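PDB 6CNZ: chorismate mutase from Burkholderia thailandensis, which probably catalyses the rearrangement of chorismate to prephenate, the step that leads toward phenylalanine and tyrosine. Local coordinates for residues L30-A35 against A92-T97; N65-A70 against A125-A130; E59-A64 against R117-L122. One frame throughout, in Å; residues are numbered along the deposited sequence.

Contact 1. Residues L30-A35 against A92-T97; sequences LAEPVA and ATWRAT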
ATOM      1  N   LEU A  30       0.081   7.559   3.191  1.00 23.08           N
ATOM      2  CA  LEU A  30       1.180   8.121   3.962  1.00 31.51           C
ATOM      3  C   LEU A  30       0.964   9.600   4.283  1.00 32.84           C
ATOM      4  O   LEU A  30       1.773  10.184   5.008  1.00 25.17           O
ATOM      5  CB  LEU A  30       2.497   7.909   3.210  1.00 19.78           C
ATOM      6  CG  LEU A  30       2.975   6.462   3.041  1.00 26.81           C
ATOM      7  CD1 LEU A  30       4.025   6.356   1.939  1.00 26.48           C
ATOM      8  CD2 LEU A  30       3.552   5.943   4.351  1.00 23.86           C
ATOM      9  N   ALA A  31      -0.116  10.213   3.781  1.00 25.28           N
ATOM     10  CA  ALA A  31      -0.407  11.597   4.147  1.00 27.46           C
ATOM     11  C   ALA A  31      -0.848  11.715   5.602  1.00 24.10           C
ATOM     12  O   ALA A  31      -0.630  12.759   6.230  1.00 25.71           O
ATOM     13  CB  ALA A  31      -1.466  12.193   3.202  1.00 31.41           C
ATOM     14  N   GLU A  32      -1.453  10.667   6.161  1.00 19.83           N
ATOM     15  CA  GLU A  32      -1.811  10.710   7.576  1.00 22.06           C
ATOM     16  C   GLU A  32      -0.575  10.855   8.457  1.00 22.21           C
ATOM     17  O   GLU A  32      -0.540  11.783   9.281  1.00 32.75           O
ATOM     18  CB  GLU A  32      -2.656   9.470   7.944  1.00 21.79           C
ATOM     19  CG  GLU A  32      -3.359   9.538   9.328  1.00 29.29           C
ATOM     20  CD  GLU A  32      -2.427   9.354  10.534  1.00 35.88           C
ATOM     21  OE1 GLU A  32      -1.343   8.736  10.406  1.00 34.43           O
ATOM     22  OE2 GLU A  32      -2.786   9.824  11.633  1.00 41.86           O
ATOM     23  N   PRO A  33       0.460  10.006   8.353  1.00 24.89           N
ATOM     24  CA  PRO A  33       1.646  10.242   9.193  1.00 21.94           C
ATOM     25  C   PRO A  33       2.401  11.522   8.847  1.00 25.83           C
ATOM     26  O   PRO A  33       3.024  12.111   9.737  1.00 25.91           O
ATOM     27  CB  PRO A  33       2.508   8.987   8.974  1.00 25.61           C
ATOM     28  CG  PRO A  33       2.018   8.354   7.731  1.00 21.77           C
ATOM     29  CD  PRO A  33       0.526   8.677   7.703  1.00 25.41           C
ATOM     30  N   VAL A  34       2.372  11.982   7.598  1.00 22.19           N
ATOM     31  CA  VAL A  34       2.905  13.312   7.303  1.00 23.64           C
ATOM     32  C   VAL A  34       2.133  14.360   8.096  1.00 24.78           C
ATOM     33  O   VAL A  34       2.718  15.193   8.798  1.00 29.99           O
ATOM     34  CB  VAL A  34       2.843  13.611   5.787  1.00 26.68           C
ATOM     35  CG1 VAL A  34       3.294  15.041   5.522  1.00 20.63           C
ATOM     36  CG2 VAL A  34       3.695  12.635   4.980  1.00 23.58           C
ATOM     37  N   ALA A  35       0.799  14.327   7.992  1.00 25.22           N
ATOM     38  CA  ALA A  35      -0.029  15.290   8.705  1.00 22.54           C
ATOM     39  C   ALA A  35       0.227  15.220  10.199  1.00 22.01           C
ATOM     40  O   ALA A  35       0.394  16.251  10.862  1.00 21.28           O
ATOM     41  CB  ALA A  35      -1.511  15.034   8.411  1.00 19.08           C
ATOM     42  N   ALA A  92      -8.257  19.824   9.997  1.00 26.42           N
ATOM     43  CA  ALA A  92      -9.591  20.311  10.356  1.00 28.95           C
ATOM     44  C   ALA A  92     -10.247  19.391  11.392  1.00 24.80           C
ATOM     45  O   ALA A  92     -10.871  19.862  12.348  1.00 25.84           O
ATOM     46  CB  ALA A  92     -10.465  20.431   9.091  1.00 27.15           C
ATOM     47  N   THR A  93     -10.078  18.078  11.234  1.00 26.18           N
ATOM     48  CA  THR A  93     -10.617  17.114  12.192  1.00 34.73           C
ATOM     49  C   THR A  93      -9.933  17.244  13.546  1.00 31.00           C
ATOM     50  O   THR A  93     -10.592  17.264  14.591  1.00 32.53           O
ATOM     51  CB  THR A  93     -10.434  15.696  11.639  1.00 36.98           C
ATOM     52  OG1 THR A  93     -11.142  15.576  10.403  1.00 41.06           O
ATOM     53  CG2 THR A  93     -10.934  14.629  12.624  1.00 36.07           C
ATOM     54  N   TRP A  94      -8.604  17.328  13.546  1.00 27.79           N
ATOM     55  CA  TRP A  94      -7.867  17.427  14.800  1.00 29.82           C
ATOM     56  C   TRP A  94      -8.136  18.744  15.526  1.00 30.19           C
ATOM     57  O   TRP A  94      -8.186  18.758  16.760  1.00 27.09           O
ATOM     58  CB  TRP A  94      -6.375  17.213  14.520  1.00 31.40           C
ATOM     59  CG  TRP A  94      -6.131  15.817  14.013  1.00 29.69           C
ATOM     60  CD1 TRP A  94      -6.940  14.720  14.225  1.00 29.27           C
ATOM     61  CD2 TRP A  94      -5.058  15.366  13.175  1.00 25.39           C
ATOM     62  NE1 TRP A  94      -6.433  13.623  13.575  1.00 26.42           N
ATOM     63  CE2 TRP A  94      -5.273  13.979  12.934  1.00 26.16           C
ATOM     64  CE3 TRP A  94      -3.930  15.993  12.609  1.00 24.36           C
ATOM     65  CZ2 TRP A  94      -4.399  13.201  12.158  1.00 26.74           C
ATOM     66  CZ3 TRP A  94      -3.057  15.218  11.832  1.00 26.67           C
ATOM     67  CH2 TRP A  94      -3.301  13.832  11.616  1.00 30.73           C
ATOM     68  N   ARG A  95      -8.353  19.846  14.794  1.00 27.49           N
ATOM     69  CA  ARG A  95      -8.722  21.106  15.451  1.00 28.76           C
ATOM     70  C   ARG A  95     -10.049  20.984  16.175  1.00 36.11           C
ATOM     71  O   ARG A  95     -10.231  21.574  17.239  1.00 39.06           O
ATOM     72  CB  ARG A  95      -8.822  22.256  14.448  1.00 30.87           C
ATOM     73  CG  ARG A  95      -7.510  22.808  13.966  1.00 30.75           C
ATOM     74  CD  ARG A  95      -7.709  24.008  13.028  1.00 31.69           C
ATOM     75  NE  ARG A  95      -6.504  24.183  12.228  1.00 36.78           N
ATOM     76  CZ  ARG A  95      -6.416  23.977  10.920  1.00 39.66           C
ATOM     77  NH1 ARG A  95      -7.491  23.631  10.215  1.00 38.81           N
ATOM     78  NH2 ARG A  95      -5.249  24.146  10.310  1.00 42.45           N
ATOM     79  N   ALA A  96     -10.994  20.223  15.605  1.00 43.06           N
ATOM     80  CA  ALA A  96     -12.335  20.127  16.183  1.00 46.24           C
ATOM     81  C   ALA A  96     -12.336  19.367  17.499  1.00 43.07           C
ATOM     82  O   ALA A  96     -13.153  19.651  18.377  1.00 48.65           O
ATOM     83  CB  ALA A  96     -13.292  19.454  15.198  1.00 46.80           C
ATOM     84  N   THR A  97     -11.447  18.390  17.651  1.00 50.63           N
ATOM     85  CA  THR A  97     -11.338  17.663  18.896  1.00 55.34           C
ATOM     86  C   THR A  97      -9.904  17.828  19.372  1.00 50.18           C
ATOM     87  O   THR A  97      -9.533  18.893  19.882  1.00 42.77           O
ATOM     88  CB  THR A  97     -11.740  16.191  18.715  1.00 59.90           C
ATOM     89  OG1 THR A  97     -10.869  15.567  17.763  1.00 57.41           O
ATOM     90  CG2 THR A  97     -13.166  16.091  18.215  1.00 63.56           C
TER

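Contact 2. Residues N65-A70 against A125-A130; sequences NGVDPA and ALARVA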
ATOM      1  N   ASN A  65      12.333   6.669 -18.158  1.00 52.64           N
ATOM      2  CA  ASN A  65      11.392   5.563 -18.290  1.00 54.79           C
ATOM      3  C   ASN A  65      10.508   5.656 -19.532  1.00 56.42           C
ATOM      4  O   ASN A  65       9.535   4.900 -19.637  1.00 54.30           O
ATOM      5  CB  ASN A  65      10.493   5.475 -17.051  1.00 62.03           C
ATOM      6  CG  ASN A  65      11.267   5.158 -15.778  1.00 76.97           C
ATOM      7  OD1 ASN A  65      11.457   3.992 -15.431  1.00 79.98           O
ATOM      8  ND2 ASN A  65      11.703   6.201 -15.067  1.00 78.22           N
ATOM      9  N   GLY A  66      10.796   6.569 -20.456  1.00 55.58           N
ATOM     10  CA  GLY A  66       9.996   6.660 -21.666  1.00 54.10           C
ATOM     11  C   GLY A  66       8.619   7.278 -21.517  1.00 53.72           C
ATOM     12  O   GLY A  66       7.818   7.197 -22.453  1.00 55.95           O
ATOM     13  N   VAL A  67       8.319   7.902 -20.376  1.00 48.79           N
ATOM     14  CA  VAL A  67       7.049   8.579 -20.144  1.00 43.18           C
ATOM     15  C   VAL A  67       7.179  10.043 -20.532  1.00 43.96           C
ATOM     16  O   VAL A  67       8.185  10.687 -20.218  1.00 40.66           O
ATOM     17  CB  VAL A  67       6.627   8.456 -18.671  1.00 38.86           C
ATOM     18  CG1 VAL A  67       5.187   8.902 -18.505  1.00 38.15           C
ATOM     19  CG2 VAL A  67       6.815   7.056 -18.205  1.00 42.76           C
ATOM     20  N   ASP A  68       6.141  10.585 -21.166  1.00 42.35           N
ATOM     21  CA  ASP A  68       6.086  12.014 -21.485  1.00 42.46           C
ATOM     22  C   ASP A  68       6.270  12.870 -20.233  1.00 41.95           C
ATOM     23  O   ASP A  68       5.455  12.772 -19.301  1.00 35.90           O
ATOM     24  CB  ASP A  68       4.758  12.352 -22.148  1.00 42.33           C
ATOM     25  CG  ASP A  68       4.563  13.839 -22.320  1.00 47.92           C
ATOM     26  OD1 ASP A  68       5.309  14.438 -23.113  1.00 54.55           O
ATOM     27  OD2 ASP A  68       3.674  14.410 -21.664  1.00 51.48           O
ATOM     28  N   PRO A  69       7.296  13.730 -20.176  1.00 43.01           N
ATOM     29  CA  PRO A  69       7.587  14.433 -18.914  1.00 42.78           C
ATOM     30  C   PRO A  69       6.424  15.264 -18.400  1.00 39.55           C
ATOM     31  O   PRO A  69       6.217  15.335 -17.185  1.00 40.84           O
ATOM     32  CB  PRO A  69       8.800  15.314 -19.271  1.00 42.73           C
ATOM     33  CG  PRO A  69       9.442  14.633 -20.433  1.00 44.16           C
ATOM     34  CD  PRO A  69       8.312  13.992 -21.212  1.00 42.65           C
ATOM     35  N   ALA A  70       5.649  15.890 -19.288  1.00 40.93           N
ATOM     36  CA  ALA A  70       4.543  16.723 -18.823  1.00 37.91           C
ATOM     37  C   ALA A  70       3.414  15.870 -18.256  1.00 35.07           C
ATOM     38  O   ALA A  70       2.751  16.260 -17.289  1.00 39.10           O
ATOM     39  CB  ALA A  70       4.043  17.612 -19.963  1.00 38.10           C
ATOM     40  N   ALA A 125       4.492   2.586 -13.012  1.00 30.72           N
ATOM     41  CA  ALA A 125       3.091   2.226 -13.204  1.00 33.79           C
ATOM     42  C   ALA A 125       2.427   3.135 -14.230  1.00 32.78           C
ATOM     43  O   ALA A 125       1.635   2.669 -15.054  1.00 32.75           O
ATOM     44  CB  ALA A 125       2.332   2.287 -11.876  1.00 28.44           C
ATOM     45  N   LEU A 126       2.737   4.436 -14.190  1.00 34.80           N
ATOM     46  CA  LEU A 126       2.183   5.371 -15.164  1.00 32.43           C
ATOM     47  C   LEU A 126       2.623   5.016 -16.580  1.00 38.60           C
ATOM     48  O   LEU A 126       1.832   5.116 -17.529  1.00 40.57           O
ATOM     49  CB  LEU A 126       2.614   6.795 -14.807  1.00 36.23           C
ATOM     50  CG  LEU A 126       1.787   7.986 -15.305  1.00 30.58           C
ATOM     51  CD1 LEU A 126       0.353   7.927 -14.770  1.00 27.40           C
ATOM     52  CD2 LEU A 126       2.462   9.277 -14.869  1.00 32.13           C
ATOM     53  N   ALA A 127       3.888   4.613 -16.741  1.00 31.12           N
ATOM     54  CA  ALA A 127       4.388   4.206 -18.053  1.00 30.96           C
ATOM     55  C   ALA A 127       3.540   3.095 -18.654  1.00 32.51           C
ATOM     56  O   ALA A 127       3.333   3.056 -19.871  1.00 35.31           O
ATOM     57  CB  ALA A 127       5.843   3.746 -17.952  1.00 38.73           C
ATOM     58  N   ARG A 128       3.050   2.169 -17.824  1.00 32.37           N
ATOM     59  CA  ARG A 128       2.221   1.104 -18.376  1.00 29.88           C
ATOM     60  C   ARG A 128       0.824   1.588 -18.702  1.00 34.14           C
ATOM     61  O   ARG A 128       0.139   0.962 -19.518  1.00 38.88           O
ATOM     62  CB  ARG A 128       2.139  -0.083 -17.419  1.00 31.53           C
ATOM     63  CG  ARG A 128       3.434  -0.882 -17.335  1.00 38.60           C
ATOM     64  CD  ARG A 128       3.362  -1.899 -16.221  1.00 45.47           C
ATOM     65  NE  ARG A 128       4.671  -2.464 -15.916  1.00 45.98           N
ATOM     66  CZ  ARG A 128       4.884  -3.366 -14.965  1.00 43.05           C
ATOM     67  NH1 ARG A 128       3.866  -3.802 -14.238  1.00 35.52           N
ATOM     68  NH2 ARG A 128       6.108  -3.828 -14.738  1.00 43.09           N
ATOM     69  N   VAL A 129       0.381   2.676 -18.077  1.00 29.16           N
ATOM     70  CA  VAL A 129      -0.943   3.218 -18.365  1.00 35.88           C
ATOM     71  C   VAL A 129      -0.919   4.163 -19.563  1.00 29.40           C
ATOM     72  O   VAL A 129      -1.951   4.340 -20.223  1.00 32.84           O
ATOM     73  CB  VAL A 129      -1.489   3.882 -17.088  1.00 34.02           C
ATOM     74  CG1 VAL A 129      -2.711   4.733 -17.367  1.00 28.97           C
ATOM     75  CG2 VAL A 129      -1.822   2.797 -16.064  1.00 37.95           C
ATOM     76  N   ALA A 130       0.239   4.710 -19.898  1.00 28.38           N
ATOM     77  CA  ALA A 130       0.361   5.703 -20.964  1.00 38.81           C
ATOM     78  C   ALA A 130      -0.326   5.313 -22.272  1.00 42.31           C
ATOM     79  O   ALA A 130      -1.083   6.140 -22.802  1.00 39.09           O
ATOM     80  CB  ALA A 130       1.850   6.006 -21.178  1.00 39.44           C
TER

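Contact 3. Residues E59-A64 against R117-L122; sequences EKRATA and RLTQSL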
ATOM      1  N   GLU A  59      10.248  14.799 -13.549  1.00 46.45           N
ATOM      2  CA  GLU A  59      10.441  15.029 -14.974  1.00 54.21           C
ATOM      3  C   GLU A  59      11.669  14.286 -15.480  1.00 56.46           C
ATOM      4  O   GLU A  59      11.635  13.688 -16.562  1.00 53.16           O
ATOM      5  CB  GLU A  59      10.541  16.528 -15.264  1.00 58.27           C
ATOM      6  CG  GLU A  59       9.183  17.234 -15.306  1.00 57.24           C
ATOM      7  CD  GLU A  59       9.246  18.575 -16.017  1.00 62.87           C
ATOM      8  OE1 GLU A  59       8.930  19.607 -15.385  1.00 63.61           O
ATOM      9  OE2 GLU A  59       9.624  18.594 -17.209  1.00 65.48           O
ATOM     10  N   LYS A  60      12.747  14.273 -14.686  1.00 52.53           N
ATOM     11  CA  LYS A  60      13.963  13.574 -15.099  1.00 55.59           C
ATOM     12  C   LYS A  60      13.769  12.057 -15.093  1.00 53.95           C
ATOM     13  O   LYS A  60      14.240  11.367 -16.003  1.00 63.08           O
ATOM     14  CB  LYS A  60      15.139  13.985 -14.204  1.00 53.42           C
ATOM     15  N   ARG A  61      13.071  11.513 -14.096  1.00 48.63           N
ATOM     16  CA  ARG A  61      12.825  10.070 -14.087  1.00 49.82           C
ATOM     17  C   ARG A  61      11.882   9.642 -15.210  1.00 53.04           C
ATOM     18  O   ARG A  61      12.051   8.557 -15.785  1.00 49.94           O
ATOM     19  CB  ARG A  61      12.261   9.637 -12.740  1.00 52.95           C
ATOM     20  CG  ARG A  61      13.260   9.659 -11.611  1.00 56.12           C
ATOM     21  CD  ARG A  61      12.564   9.539 -10.270  1.00 61.34           C
ATOM     22  NE  ARG A  61      13.534   9.313  -9.203  1.00 72.43           N
ATOM     23  CZ  ARG A  61      13.580   8.227  -8.439  1.00 70.92           C
ATOM     24  NH1 ARG A  61      12.686   7.262  -8.593  1.00 60.71           N
ATOM     25  NH2 ARG A  61      14.515   8.119  -7.507  1.00 76.86           N
ATOM     26  N   ALA A  62      10.874  10.463 -15.524  1.00 45.94           N
ATOM     27  CA  ALA A  62       9.955  10.125 -16.609  1.00 47.45           C
ATOM     28  C   ALA A  62      10.707   9.918 -17.917  1.00 43.75           C
ATOM     29  O   ALA A  62      10.507   8.915 -18.608  1.00 45.35           O
ATOM     30  CB  ALA A  62       8.893  11.213 -16.765  1.00 45.99           C
ATOM     31  N   THR A  63      11.587  10.854 -18.264  1.00 43.61           N
ATOM     32  CA  THR A  63      12.396  10.726 -19.472  1.00 54.45           C
ATOM     33  C   THR A  63      13.144   9.400 -19.507  1.00 60.25           C
ATOM     34  O   THR A  63      13.133   8.693 -20.519  1.00 65.68           O
ATOM     35  CB  THR A  63      13.381  11.887 -19.550  1.00 55.63           C
ATOM     36  OG1 THR A  63      12.656  13.120 -19.484  1.00 57.62           O
ATOM     37  CG2 THR A  63      14.161  11.827 -20.842  1.00 58.87           C
ATOM     38  N   ALA A  64      13.800   9.049 -18.402  1.00 58.87           N
ATOM     39  CA  ALA A  64      14.509   7.775 -18.332  1.00 57.64           C
ATOM     40  C   ALA A  64      13.583   6.598 -18.612  1.00 58.80           C
ATOM     41  O   ALA A  64      13.990   5.624 -19.251  1.00 63.88           O
ATOM     42  CB  ALA A  64      15.167   7.620 -16.964  1.00 59.72           C
ATOM     43  N   ARG A 117      10.301   5.810  -2.332  1.00 35.27           N
ATOM     44  CA  ARG A 117      10.151   4.579  -3.109  1.00 42.22           C
ATOM     45  C   ARG A 117       8.938   4.640  -4.036  1.00 41.05           C
ATOM     46  O   ARG A 117       8.976   4.119  -5.154  1.00 39.20           O
ATOM     47  CB  ARG A 117      10.015   3.366  -2.191  1.00 41.30           C
ATOM     48  CG  ARG A 117      11.257   2.972  -1.426  1.00 52.23           C
ATOM     49  CD  ARG A 117      11.081   1.566  -0.885  1.00 62.93           C
ATOM     50  NE  ARG A 117      10.922   0.621  -1.987  1.00 69.07           N
ATOM     51  CZ  ARG A 117      11.815  -0.305  -2.319  1.00 72.69           C
ATOM     52  NH1 ARG A 117      12.934  -0.446  -1.616  1.00 72.09           N
ATOM     53  NH2 ARG A 117      11.579  -1.103  -3.350  1.00 74.05           N
ATOM     54  N   LEU A 118       7.836   5.238  -3.581  1.00 36.98           N
ATOM     55  CA  LEU A 118       6.632   5.214  -4.406  1.00 32.10           C
ATOM     56  C   LEU A 118       6.781   6.079  -5.655  1.00 37.41           C
ATOM     57  O   LEU A 118       6.118   5.820  -6.670  1.00 37.53           O
ATOM     58  CB  LEU A 118       5.419   5.638  -3.581  1.00 28.99           C
ATOM     59  CG  LEU A 118       4.941   4.478  -2.696  1.00 33.11           C
ATOM     60  CD1 LEU A 118       4.040   4.965  -1.575  1.00 28.03           C
ATOM     61  CD2 LEU A 118       4.250   3.406  -3.503  1.00 36.88           C
ATOM     62  N   THR A 119       7.655   7.091  -5.616  1.00 35.82           N
ATOM     63  CA  THR A 119       7.921   7.877  -6.815  1.00 34.76           C
ATOM     64  C   THR A 119       8.293   6.978  -7.986  1.00 36.07           C
ATOM     65  O   THR A 119       7.662   7.028  -9.046  1.00 37.69           O
ATOM     66  CB  THR A 119       9.023   8.898  -6.547  1.00 38.42           C
ATOM     67  OG1 THR A 119       8.578   9.824  -5.548  1.00 42.65           O
ATOM     68  CG2 THR A 119       9.349   9.656  -7.823  1.00 35.99           C
ATOM     69  N   GLN A 120       9.288   6.110  -7.795  1.00 38.28           N
ATOM     70  CA  GLN A 120       9.708   5.232  -8.884  1.00 43.91           C
ATOM     71  C   GLN A 120       8.626   4.222  -9.262  1.00 37.12           C
ATOM     72  O   GLN A 120       8.463   3.908 -10.446  1.00 34.10           O
ATOM     73  CB  GLN A 120      11.001   4.499  -8.523  1.00 45.34           C
ATOM     74  CG  GLN A 120      11.571   3.667  -9.695  1.00 53.20           C
ATOM     75  CD  GLN A 120      11.656   4.444 -11.028  1.00 62.66           C
ATOM     76  OE1 GLN A 120      12.056   5.614 -11.067  1.00 65.78           O
ATOM     77  NE2 GLN A 120      11.278   3.784 -12.121  1.00 61.03           N
ATOM     78  N   SER A 121       7.912   3.662  -8.277  1.00 34.76           N
ATOM     79  CA  SER A 121       6.855   2.698  -8.604  1.00 36.12           C
ATOM     80  C   SER A 121       5.725   3.370  -9.375  1.00 31.41           C
ATOM     81  O   SER A 121       5.199   2.805 -10.342  1.00 34.31           O
ATOM     82  CB  SER A 121       6.299   2.051  -7.332  1.00 29.75           C
ATOM     83  OG  SER A 121       7.334   1.538  -6.523  1.00 43.14           O
ATOM     84  N   LEU A 122       5.345   4.575  -8.961  1.00 28.87           N
ATOM     85  CA  LEU A 122       4.299   5.310  -9.660  1.00 28.16           C
ATOM     86  C   LEU A 122       4.725   5.677 -11.071  1.00 34.48           C
ATOM     87  O   LEU A 122       3.920   5.588 -12.008  1.00 34.80           O
ATOM     88  CB  LEU A 122       3.939   6.563  -8.873  1.00 24.13           C
ATOM     89  CG  LEU A 122       3.046   6.237  -7.677  1.00 29.46           C
ATOM     90  CD1 LEU A 122       2.792   7.488  -6.847  1.00 26.62           C
ATOM     91  CD2 LEU A 122       1.726   5.649  -8.171  1.00 30.57           C
TER

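Contact 1. Residues L30-A35 against A92-T97
Trp94 pushes the far rim of its indole against the backbone and methyl group of Ala35, and against the carboxylate of Glu32 one turn earlier. The two helices keep their distance here, with 10.2 Å between Ala35 CA and Trp94 CA, and the tryptophan ring spans it. It does so by its benzo edge: Trp94 CZ3 lies 3.7 Å from Ala35 C, which sits in the plane of the ring, and 3.8 Å from Ala35 CB. Trp94 CG stands anti to its own carbonyl carbon (chi1 -64°), which lets the indole reach across to helix 31-41. Glu32 comes to the neighbouring part of the same edge. Its chain starts anti to the backbone N (chi1 -167°) and bends at chi2, bringing OE2 to 3.8 Å from Trp94 CZ2, near the ring plane, with the carboxylate turned 83° to the indole. An acidic oxygen beside ring C-H groups is probably mildly favourable, since that rim carries slight positive charge. Trp39, further along helix 31-41, meets Trp94 edge-to-face, and Pro100 touches it from the loop beyond helix 69-96. Ala35 itself also rests on Gln87 and Leu90. A large aromatic bridging to a small alanine in this way joins the short helix 31-41 to the last turn of the long helix 69-96, within the all-helical fold of type II (AroQ) chorismate mutases.

Contact 2. Residues N65-A70 against A125-A130
Val67 N reaches back to Ala62 O, a probable hydrogen bond that belongs to the Schellman motif ending helix 48-64, and the same residue turns its side chain onto Ala127 of helix 107-129. Gly66, with its positive phi of 75°, is the C-prime residue of the motif, and its N pairs with Thr63 O. The reversal of the chain at this glycine brings Val67 over the neighbouring helix, so the junction of two helices in this all-helical AroQ-type fold is seated on a third. A single valine branch does the touching. CG1 lies anti to the backbone N (chi1 -168°), which leaves CG2, anti to the carbonyl carbon, as the methyl that meets Ala127. The fit is tight: Val67 CG2 is 3.5 Å from Ala127 CB, closer than carbon atoms usually pack, and 3.7 Å from Ala127 CA. The small alanine lets the backbones approach to 5.5 Å between Val67 CA and Ala127 CA. Asn65 is held by its amide, with ND2 bonded to Arg61 O in the last turn of helix 48-64, which Asn65 follows, and OD1 accepting a weak bond from Gln120 NE2 on helix 107-129. Just beyond Val67, Asp68 is the N-cap of helix 69-96, its OD2 accepting from Tyr71 N. Next to Ala127, Arg128 carries the same helix into the dimer interface, where it bonds Asn148 O and Thr151 OG1 of the second subunit. Asn65 merely brushes the alanine methyl, its backbone Asn65 O standing 4.2 Å from Ala127 CB.

Contact 3. Residues E59-A64 against R117-L122
The guanidinium of Arg61 meets helix 107-129 with Gln120 CA at its edge and in its plane, while Gln120 OE1 and the methyl of Thr119 approach it obliquely. The setting is helix-to-helix packing in the all-helical AroQ-type fold: 7.8 Å separates Arg61 CA from Gln120 CA, and the long side chain of Arg61 spans the gap. Arg61 leaves its helix with CG anti to the carbonyl carbon (chi1 -72°) and then runs extended from CG to NE, which carries the charged group across to the other helix. There NH1 sits in the bend of Gln120, with Arg61 NH1 3.2 Å from Gln120 CB and 3.0 Å from Gln120 OE1. A bend at chi2 folds the glutamine back and brings its amide beside the guanidinium, the two planes 37° apart. The main charge partner of Arg61 lies on its own helix: NE forms a salt bridge with Asp57, one turn earlier, which would help to fix the rotation of the flat group. On the far side of helix 107-129, Arg117 and Ser121 are turned to the second subunit, where Arg117 NH2 bonds Thr153 O of that chain. Within helix 48-64, Thr63 OG1 donates to Glu59 O. Nearer the backbone of Arg61 the contact is apolar, with its chain crossing Thr119 at about a right angle and Arg61 CD 4.0 Å from Thr119 CG2.

How the contacts relate
From the N terminus the chain passes 30-35, 59-64 and 65-70, then 92-97, 117-122 and 125-130. Contact 1 closes the first loop when helix 69-96 returns to helix 31-41. Contact 3 then ties helix 48-64 to helix 107-129, and contact 2 ties the turn between helices 48-64 and 69-96 to that same helix. Every pair of loops crosses, because all three open before any closes and they close in the order of opening. Contacts 2 and 3, with centres 9 Å apart, both border the second subunit. Contact 1 lies on the opposite side of the chain's centre, yet Leu30 and Leu118 pack together and link it to contact 3.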